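Local coordinates for protein beta-methylmalyl-CoA dehydratase (PDB 4E3E) that catalyses the reversible dehydration of beta-methylmalyl-CoA to mesaconyl-CoA, a step of the glyoxylate assimilation cycle, at residues G89-F95 and I271-G277; L195-Y199 and I307-R311; I205-V211 and L260-L265. One frame throughout, in Å; residues are numbered along the deposited sequence.

In the fold
All three contacts draw on one long antiparallel sheet. Its two five-stranded halves share the hot-dog strand order, one running in reverse of the other, and meet where strands 84-95 and 270-278 pair. Contact 1 is that seam, its centre about 8 Å from that of the chain. The centres of contacts 2 and 3 lie about 18 and 21 Å from that of contact 1 and about 17 Å from each other. Along the chain the order is 89-95, 195-199, 205-211, 260-265, 271-277, 307-311, so contacts 1 and 2 interlock. Contact 1 thus joins the halves, while contacts 2 and 3, which touch, fasten the 195-199 turn and helix 250-265 to the second half, where the second subunit also reaches.

Contact 1 of 3, residues G89-F95 and I271-G277; sequences GYAGGRF and IAAINSG
With CG anti to its carbonyl carbon (chi1 -71°), Phe95 swings its ring against the neighbouring strand, where Phe95 CE2 meets Ile271 CG2 at 3.9 Å and Ile274 CD1 at 4.1 Å. Tyr90 has the same first torsion (chi1 -51°) and turns its ring edge to Gly277, with Tyr90 CD1 3.4 Å from Gly277 O; a side chain at Gly277 would collide with this ring carbon. Beyond the strands, Tyr90 OH bonds to His279, while helix 65-80 covers the apolar side, bringing Phe69 to Ile274 and Ser65, a substrate-binding residue by similarity, to Phe95.

Between the backbones, Gly93 and Ile274 form a hydrogen-bonded pair, with Gly93 N to Ile274 O at 3.0 Å and Ile274 N to Gly93 O at 2.8 Å; farther on, Phe95 N bonds to Ala272 O at 3.3 Å. Glycine suits position 93, since a CB there would crowd Ile274 O. Toward Tyr90 waters take over: one accepts from both Tyr90 N and Gly277 N, and another links Gly92 N to Asn275 O. Classic bulges at Ala272-Ala273 and Asn275-Ser276, opposite strand 338-349, distort the second strand. Two five-stranded hot-dog halves of one chain, joined here into a single sheet, are characteristic of a double hot-dog fold.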
loop_
_atom_site.group_PDB
_atom_site.type_symbol
_atom_site.label_atom_id
_atom_site.label_comp_id
_atom_site.label_asym_id
_atom_site.label_seq_id
_atom_site.Cartn_x
_atom_site.Cartn_y
_atom_site.Cartn_z
ATOM N N GLY A 89 7.443 -10.938 -26.552
ATOM C CA GLY A 89 6.961 -12.258 -26.138
ATOM C C GLY A 89 7.748 -12.819 -24.975
ATOM O O GLY A 89 8.747 -12.223 -24.546
ATOM N N TYR A 90 7.279 -13.958 -24.463
ATOM C CA TYR A 90 7.943 -14.720 -23.403
ATOM C C TYR A 90 7.925 -16.167 -23.875
ATOM O O TYR A 90 7.070 -16.544 -24.691
ATOM C CB TYR A 90 7.156 -14.649 -22.077
ATOM C CG TYR A 90 6.780 -13.263 -21.602
ATOM C CD1 TYR A 90 5.615 -12.651 -22.049
ATOM C CD2 TYR A 90 7.575 -12.581 -20.683
ATOM C CE1 TYR A 90 5.252 -11.387 -21.616
ATOM C CE2 TYR A 90 7.221 -11.307 -20.232
ATOM C CZ TYR A 90 6.059 -10.721 -20.701
ATOM O OH TYR A 90 5.698 -9.462 -20.271
ATOM N N ALA A 91 8.862 -16.974 -23.377
ATOM C CA ALA A 91 8.848 -18.412 -23.634
ATOM C C ALA A 91 9.627 -19.110 -22.548
ATOM O O ALA A 91 10.490 -18.499 -21.905
ATOM C CB ALA A 91 9.451 -18.734 -25.001
ATOM N N GLY A 92 9.294 -20.381 -22.326
ATOM C CA GLY A 92 10.062 -21.237 -21.424
ATOM C C GLY A 92 10.170 -20.667 -20.025
ATOM O O GLY A 92 11.229 -20.748 -19.393
ATOM N N GLY A 93 9.076 -20.081 -19.542
ATOM C CA GLY A 93 9.035 -19.534 -18.186
ATOM C C GLY A 93 8.766 -20.633 -17.186
ATOM O O GLY A 93 7.612 -20.998 -16.978
ATOM N N ARG A 94 9.828 -21.170 -16.579
ATOM C CA ARG A 94 9.721 -22.305 -15.655
ATOM C C ARG A 94 9.912 -21.830 -14.209
ATOM O O ARG A 94 10.968 -21.281 -13.879
ATOM C CB ARG A 94 10.788 -23.357 -15.993
ATOM C CG ARG A 94 10.765 -24.593 -15.093
ATOM C CD ARG A 94 11.954 -25.494 -15.375
ATOM N NE ARG A 94 13.216 -24.835 -15.045
ATOM C CZ ARG A 94 13.791 -24.864 -13.846
ATOM N NH1 ARG A 94 13.219 -25.524 -12.845
ATOM N NH2 ARG A 94 14.946 -24.238 -13.653
ATOM N N PHE A 95 8.897 -22.031 -13.357
ATOM C CA PHE A 95 9.042 -21.744 -11.921
ATOM C C PHE A 95 9.798 -22.888 -11.259
ATOM O O PHE A 95 9.559 -24.043 -11.574
ATOM C CB PHE A 95 7.675 -21.459 -11.264
ATOM C CG PHE A 95 7.095 -20.120 -11.685
ATOM C CD1 PHE A 95 7.417 -18.948 -10.984
ATOM C CD2 PHE A 95 6.280 -20.018 -12.807
ATOM C CE1 PHE A 95 6.918 -17.706 -11.400
ATOM C CE2 PHE A 95 5.769 -18.784 -13.216
ATOM C CZ PHE A 95 6.093 -17.624 -12.519
ATOM N N ILE A 271 0.599 -21.015 -10.504
ATOM C CA ILE A 271 1.109 -21.038 -11.858
ATOM C C ILE A 271 2.478 -21.686 -11.841
ATOM O O ILE A 271 3.368 -21.258 -11.086
ATOM C CB ILE A 271 1.211 -19.619 -12.457
ATOM C CG1 ILE A 271 -0.193 -19.014 -12.603
ATOM C CG2 ILE A 271 1.985 -19.680 -13.773
ATOM C CD1 ILE A 271 -0.210 -17.529 -12.968
ATOM N N ALA A 272 2.638 -22.732 -12.650
ATOM C CA ALA A 272 3.887 -23.480 -12.673
ATOM C C ALA A 272 4.763 -23.134 -13.877
ATOM O O ALA A 272 5.973 -23.396 -13.866
ATOM C CB ALA A 272 3.609 -24.970 -12.615
ATOM N N ALA A 273 4.161 -22.549 -14.912
ATOM C CA ALA A 273 4.908 -22.142 -16.089
ATOM C C ALA A 273 4.189 -21.049 -16.848
ATOM O O ALA A 273 2.955 -20.983 -16.837
ATOM C CB ALA A 273 5.133 -23.329 -17.024
ATOM N N ILE A 274 4.972 -20.212 -17.521
ATOM C CA ILE A 274 4.456 -19.283 -18.527
ATOM C C ILE A 274 4.964 -19.735 -19.901
ATOM O O ILE A 274 6.170 -19.830 -20.119
ATOM C CB ILE A 274 4.900 -17.838 -18.243
ATOM C CG1 ILE A 274 4.283 -17.362 -16.922
ATOM C CG2 ILE A 274 4.485 -16.915 -19.388
ATOM C CD1 ILE A 274 4.997 -16.184 -16.287
ATOM N N ASN A 275 4.036 -20.010 -20.814
ATOM C CA ASN A 275 4.372 -20.541 -22.147
ATOM C C ASN A 275 4.510 -19.442 -23.187
ATOM O O ASN A 275 5.407 -19.475 -24.039
ATOM C CB ASN A 275 3.304 -21.545 -22.583
ATOM C CG ASN A 275 3.049 -22.602 -21.526
ATOM O OD1 ASN A 275 1.901 -22.825 -21.100
ATOM N ND2 ASN A 275 4.114 -23.229 -21.066
ATOM N N SER A 276 3.619 -18.465 -23.124
ATOM C CA SER A 276 3.745 -17.292 -23.983
ATOM C C SER A 276 2.863 -16.199 -23.428
ATOM O O SER A 276 2.004 -16.456 -22.575
ATOM C CB SER A 276 3.400 -17.611 -25.443
ATOM O OG SER A 276 2.015 -17.822 -25.586
ATOM N N GLY A 277 3.090 -14.979 -23.900
ATOM C CA GLY A 277 2.397 -13.816 -23.389
ATOM C C GLY A 277 2.584 -12.723 -24.403
ATOM O O GLY A 277 3.713 -12.418 -24.801
HETATM O O HOH W 1 5.169 -14.938 -26.394
HETATM O O HOH W 2 7.222 -21.506 -23.916
HETATM O O HOH W 3 7.394 -25.327 -12.740
#

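Contact 2 of 3, residues L195-Y199 and I307-R311; sequences LWDDY and IGALR
Trp196 lies across the start of strand 307-318, with Gly308 beneath its indole and the polar corner of the ring directed at Ala309. Its CG is anti to the backbone N (chi1 178°), which carries the ring out from the turn and over the strand. One face of the five-membered ring receives the CH-pi contact of Gly308 CA, 3.6 Å from the ring centroid. Only glycine fits beneath it, because a CB at Gly308 would run into Trp196 NE1. Trp196 NE1 donates to Ala309 O at 3.0 Å; the oxygen lies in the ring plane, but the N-H comes from well above the carbonyl plane, away from the lone-pair directions, and the bond helps set the ring's rotation. Trp196 CD1 also touches Leu310 CD2 at 3.9 Å.

Farther along, Asp198 steadies the short 3-10 turn, its OD2 accepting from Leu195 N at 2.7 Å. The turn then delivers Tyr199, whose CG lies 4.3 Å from Leu310 CD1. This leucine, reaching both aromatic residues with its two methyls, makes a greasy bridge between them. Outside the segments, Asp198 also pairs with Arg351, a double task that suits a carboxylate, and the Tyr199 hydroxyl bonds to Gly264. Lys298 makes a cation-pi contact with Trp196, as does Lys4 of the second subunit with Tyr199. Away from the substrate-binding residues, the 3-10 turn and the tyrosine just after it are held by their aromatic side chains against a strand of the hot-dog sheet.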
loop_
_atom_site.group_PDB
_atom_site.type_symbol
_atom_site.label_atom_id
_atom_site.label_comp_id
_atom_site.label_asym_id
_atom_site.label_seq_id
_atom_site.Cartn_x
_atom_site.Cartn_y
_atom_site.Cartn_z
ATOM N N LEU A 195 -12.644 -29.732 -9.719
ATOM C CA LEU A 195 -11.252 -30.179 -9.671
ATOM C C LEU A 195 -10.725 -30.449 -11.087
ATOM O O LEU A 195 -11.438 -30.250 -12.078
ATOM C CB LEU A 195 -11.108 -31.405 -8.746
ATOM C CG LEU A 195 -11.439 -31.139 -7.277
ATOM C CD1 LEU A 195 -11.406 -32.428 -6.452
ATOM C CD2 LEU A 195 -10.489 -30.100 -6.683
ATOM N N TRP A 196 -9.472 -30.877 -11.177
ATOM C CA TRP A 196 -8.804 -31.126 -12.460
ATOM C C TRP A 196 -9.636 -31.994 -13.369
ATOM O O TRP A 196 -9.804 -31.687 -14.555
ATOM C CB TRP A 196 -7.446 -31.753 -12.175
ATOM C CG TRP A 196 -6.579 -32.160 -13.347
ATOM C CD1 TRP A 196 -5.673 -31.365 -14.069
ATOM C CD2 TRP A 196 -6.433 -33.520 -13.907
ATOM N NE1 TRP A 196 -5.024 -32.120 -15.027
ATOM C CE2 TRP A 196 -5.433 -33.421 -14.977
ATOM C CE3 TRP A 196 -7.029 -34.756 -13.649
ATOM C CZ2 TRP A 196 -5.059 -34.529 -15.739
ATOM C CZ3 TRP A 196 -6.638 -35.863 -14.417
ATOM C CH2 TRP A 196 -5.685 -35.748 -15.443
ATOM N N ASP A 197 -10.190 -33.065 -12.807
ATOM C CA ASP A 197 -11.021 -34.011 -13.545
ATOM C C ASP A 197 -12.241 -33.370 -14.199
ATOM O O ASP A 197 -12.725 -33.883 -15.200
ATOM C CB ASP A 197 -11.484 -35.152 -12.630
ATOM C CG ASP A 197 -10.360 -35.691 -11.755
ATOM O OD1 ASP A 197 -9.805 -34.917 -10.946
ATOM O OD2 ASP A 197 -10.037 -36.893 -11.872
ATOM N N ASP A 198 -12.725 -32.254 -13.651
ATOM C CA ASP A 198 -14.016 -31.694 -14.062
ATOM C C ASP A 198 -13.931 -30.669 -15.189
ATOM O O ASP A 198 -14.951 -30.295 -15.769
ATOM C CB ASP A 198 -14.749 -31.085 -12.856
ATOM C CG ASP A 198 -14.801 -32.027 -11.671
ATOM O OD1 ASP A 198 -15.134 -33.217 -11.856
ATOM O OD2 ASP A 198 -14.502 -31.573 -10.547
ATOM N N TYR A 199 -12.721 -30.209 -15.493
ATOM C CA TYR A 199 -12.531 -29.241 -16.566
ATOM C C TYR A 199 -12.489 -29.944 -17.923
ATOM O O TYR A 199 -11.965 -31.052 -18.040
ATOM C CB TYR A 199 -11.289 -28.383 -16.289
ATOM C CG TYR A 199 -11.564 -27.345 -15.233
ATOM C CD1 TYR A 199 -11.418 -27.643 -13.873
ATOM C CD2 TYR A 199 -12.033 -26.069 -15.589
ATOM C CE1 TYR A 199 -11.705 -26.696 -12.901
ATOM C CE2 TYR A 199 -12.327 -25.116 -14.621
ATOM C CZ TYR A 199 -12.151 -25.433 -13.287
ATOM O OH TYR A 199 -12.431 -24.493 -12.338
ATOM N N ILE A 307 -2.359 -34.275 -8.160
ATOM C CA ILE A 307 -2.335 -32.981 -8.816
ATOM C C ILE A 307 -2.128 -33.206 -10.307
ATOM O O ILE A 307 -1.378 -34.087 -10.705
ATOM C CB ILE A 307 -1.179 -32.090 -8.277
ATOM C CG1 ILE A 307 -1.421 -31.745 -6.807
ATOM C CG2 ILE A 307 -1.077 -30.779 -9.057
ATOM C CD1 ILE A 307 -0.272 -31.033 -6.126
ATOM N N GLY A 308 -2.804 -32.397 -11.121
ATOM C CA GLY A 308 -2.651 -32.423 -12.567
ATOM C C GLY A 308 -2.356 -31.029 -13.090
ATOM O O GLY A 308 -2.460 -30.043 -12.350
ATOM N N ALA A 309 -1.986 -30.947 -14.363
ATOM C CA ALA A 309 -1.737 -29.665 -14.998
ATOM C C ALA A 309 -2.825 -29.311 -15.995
ATOM O O ALA A 309 -3.395 -30.186 -16.652
ATOM C CB ALA A 309 -0.380 -29.661 -15.690
ATOM N N LEU A 310 -3.103 -28.021 -16.105
ATOM C CA LEU A 310 -3.933 -27.504 -17.189
ATOM C C LEU A 310 -3.160 -26.417 -17.893
ATOM O O LEU A 310 -2.550 -25.549 -17.247
ATOM C CB LEU A 310 -5.246 -26.923 -16.667
ATOM C CG LEU A 310 -6.241 -27.835 -15.936
ATOM C CD1 LEU A 310 -7.324 -26.987 -15.272
ATOM C CD2 LEU A 310 -6.863 -28.871 -16.865
ATOM N N ARG A 311 -3.157 -26.481 -19.217
ATOM C CA ARG A 311 -2.604 -25.400 -20.006
ATOM C C ARG A 311 -3.766 -24.466 -20.286
ATOM O O ARG A 311 -4.789 -24.889 -20.833
ATOM C CB ARG A 311 -1.965 -25.899 -21.304
ATOM C CG ARG A 311 -1.279 -24.780 -22.097
ATOM C CD ARG A 311 -0.620 -25.284 -23.375
ATOM N NE ARG A 311 0.135 -24.216 -24.044
ATOM C CZ ARG A 311 0.994 -24.407 -25.046
ATOM N NH1 ARG A 311 1.226 -25.628 -25.518
ATOM N NH2 ARG A 311 1.629 -23.373 -25.579
#

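Contact 3 of 3, residues I205-V211 and L260-L265; sequences IDHVDGV and LSFNGL
His207 O is gripped by two donors arriving from opposite faces of its carbonyl plane, Asn263 ND2 at 3.0 Å and, from its own segment, Asp209 N at 2.8 Å. The exchange is reciprocal, since His207 ND1 donates to Asn263 O at 2.8 Å in a nearly straight bond (168°) lying in the imidazole plane. Asn263 can serve both ways because chi1 of -170°, with CG anti to the backbone N, brings its side-chain amide up to His207 O, while the inverse gamma turn centred on it turns its backbone O to the ring. The imidazole is also sandwiched: Ser261 CA makes a CH-pi contact over one face, 3.5 Å from the ring centroid, and Ile205 O lies over the other. A leucine in place of His207 would probably leave Asn263 O and the hydroxyl of Ser293, the partner of NE2, without their mates and segment 260-265 less firmly held to 205-211.

This is where strand 204-212 of the hot-dog sheet, outermost within this chain, meets the kinked part of helix 250-265. Gly264 has backbone angles that call for glycine, and a CB there would strike Ile205 CG2. Farther off, Leu260 CD2 packs against Asp209 CB at 3.8 Å and Val211 CG1 at 4.2 Å, while a water lies within bonding distance of Asp209 OD1 and Leu260 O. The second subunit adds two bonds: its Arg230 forms a salt bridge with Asp209 OD2, and its Asn6 N bonds to Asn263 OD1.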
loop_
_atom_site.group_PDB
_atom_site.type_symbol
_atom_site.label_atom_id
_atom_site.label_comp_id
_atom_site.label_asym_id
_atom_site.label_seq_id
_atom_site.Cartn_x
_atom_site.Cartn_y
_atom_site.Cartn_z
ATOM N N ILE A 205 -14.316 -20.058 -20.346
ATOM C CA ILE A 205 -14.824 -19.580 -19.059
ATOM C C ILE A 205 -14.828 -18.052 -18.991
ATOM O O ILE A 205 -13.768 -17.417 -19.056
ATOM C CB ILE A 205 -13.957 -20.115 -17.909
ATOM C CG1 ILE A 205 -13.856 -21.645 -17.999
ATOM C CG2 ILE A 205 -14.519 -19.677 -16.562
ATOM C CD1 ILE A 205 -12.782 -22.232 -17.108
ATOM N N ASP A 206 -16.014 -17.471 -18.851
ATOM C CA ASP A 206 -16.171 -16.025 -18.702
ATOM C C ASP A 206 -15.999 -15.692 -17.223
ATOM O O ASP A 206 -16.801 -16.136 -16.405
ATOM C CB ASP A 206 -17.564 -15.625 -19.197
ATOM C CG ASP A 206 -17.811 -14.123 -19.171
ATOM O OD1 ASP A 206 -17.017 -13.364 -18.588
ATOM O OD2 ASP A 206 -18.833 -13.697 -19.746
ATOM N N HIS A 207 -14.961 -14.923 -16.875
ATOM C CA HIS A 207 -14.698 -14.599 -15.461
ATOM C C HIS A 207 -15.581 -13.514 -14.894
ATOM O O HIS A 207 -15.541 -13.247 -13.683
ATOM C CB HIS A 207 -13.215 -14.319 -15.222
ATOM C CG HIS A 207 -12.332 -15.467 -15.608
ATOM N ND1 HIS A 207 -12.493 -16.709 -15.090
ATOM C CD2 HIS A 207 -11.287 -15.554 -16.522
ATOM C CE1 HIS A 207 -11.589 -17.543 -15.636
ATOM N NE2 HIS A 207 -10.846 -16.837 -16.507
ATOM N N VAL A 208 -16.394 -12.906 -15.769
ATOM C CA VAL A 208 -17.487 -12.000 -15.393
ATOM C C VAL A 208 -17.030 -10.618 -14.889
ATOM O O VAL A 208 -17.371 -9.590 -15.495
ATOM C CB VAL A 208 -18.496 -12.655 -14.393
ATOM C CG1 VAL A 208 -19.608 -11.685 -14.029
ATOM C CG2 VAL A 208 -19.100 -13.940 -14.975
ATOM N N ASP A 209 -16.270 -10.582 -13.794
ATOM C CA ASP A 209 -15.936 -9.305 -13.151
ATOM C C ASP A 209 -15.063 -8.385 -14.020
ATOM O O ASP A 209 -14.190 -8.841 -14.764
ATOM C CB ASP A 209 -15.239 -9.537 -11.800
ATOM C CG ASP A 209 -16.082 -10.357 -10.830
ATOM O OD1 ASP A 209 -16.201 -11.596 -11.005
ATOM O OD2 ASP A 209 -16.610 -9.763 -9.869
ATOM N N GLY A 210 -15.295 -7.084 -13.899
ATOM C CA GLY A 210 -14.421 -6.078 -14.499
ATOM C C GLY A 210 -13.856 -5.149 -13.436
ATOM O O GLY A 210 -14.564 -4.787 -12.494
ATOM N N VAL A 211 -12.585 -4.762 -13.583
ATOM C CA VAL A 211 -11.935 -3.862 -12.618
ATOM C C VAL A 211 -11.236 -2.703 -13.315
ATOM O O VAL A 211 -10.517 -2.893 -14.315
ATOM C CB VAL A 211 -10.956 -4.594 -11.660
ATOM C CG1 VAL A 211 -11.712 -5.601 -10.804
ATOM C CG2 VAL A 211 -9.794 -5.260 -12.409
ATOM N N LEU A 260 -8.807 -12.112 -11.497
ATOM C CA LEU A 260 -10.155 -12.306 -12.021
ATOM C C LEU A 260 -10.477 -13.768 -12.342
ATOM O O LEU A 260 -11.620 -14.219 -12.166
ATOM C CB LEU A 260 -10.324 -11.495 -13.306
ATOM C CG LEU A 260 -10.277 -9.975 -13.215
ATOM C CD1 LEU A 260 -10.241 -9.378 -14.613
ATOM C CD2 LEU A 260 -11.447 -9.428 -12.405
ATOM N N SER A 261 -9.475 -14.504 -12.828
ATOM C CA SER A 261 -9.642 -15.922 -13.155
ATOM C C SER A 261 -10.082 -16.781 -11.952
ATOM O O SER A 261 -10.609 -17.886 -12.155
ATOM C CB SER A 261 -8.373 -16.509 -13.790
ATOM O OG SER A 261 -7.456 -16.949 -12.790
ATOM N N PHE A 262 -9.877 -16.281 -10.722
ATOM C CA PHE A 262 -10.373 -16.978 -9.510
ATOM C C PHE A 262 -11.851 -17.352 -9.653
ATOM O O PHE A 262 -12.279 -18.404 -9.180
ATOM C CB PHE A 262 -10.194 -16.154 -8.227
ATOM C CG PHE A 262 -10.615 -16.906 -6.954
ATOM C CD1 PHE A 262 -9.738 -17.774 -6.312
ATOM C CD2 PHE A 262 -11.898 -16.758 -6.431
ATOM C CE1 PHE A 262 -10.118 -18.469 -5.173
ATOM C CE2 PHE A 262 -12.295 -17.448 -5.292
ATOM C CZ PHE A 262 -11.402 -18.305 -4.656
ATOM N N ASN A 263 -12.627 -16.478 -10.295
ATOM C CA ASN A 263 -14.004 -16.776 -10.607
ATOM C C ASN A 263 -14.034 -17.745 -11.783
ATOM O O ASN A 263 -14.140 -17.324 -12.941
ATOM C CB ASN A 263 -14.797 -15.490 -10.940
ATOM C CG ASN A 263 -16.289 -15.749 -11.035
ATOM O OD1 ASN A 263 -16.775 -16.773 -10.555
ATOM N ND2 ASN A 263 -17.028 -14.824 -11.657
ATOM N N GLY A 264 -13.890 -19.039 -11.490
ATOM C CA GLY A 264 -13.986 -20.075 -12.522
ATOM C C GLY A 264 -12.791 -21.005 -12.562
ATOM O O GLY A 264 -12.871 -22.106 -13.136
ATOM N N LEU A 265 -11.680 -20.559 -11.971
ATOM C CA LEU A 265 -10.476 -21.388 -11.862
ATOM C C LEU A 265 -9.908 -21.396 -10.436
ATOM O O LEU A 265 -8.695 -21.435 -10.254
ATOM C CB LEU A 265 -9.415 -20.921 -12.876
ATOM C CG LEU A 265 -9.698 -21.278 -14.341
ATOM C CD1 LEU A 265 -8.880 -20.422 -15.291
ATOM C CD2 LEU A 265 -9.470 -22.773 -14.597
HETATM O O HOH W 4 -13.539 -12.364 -11.239
#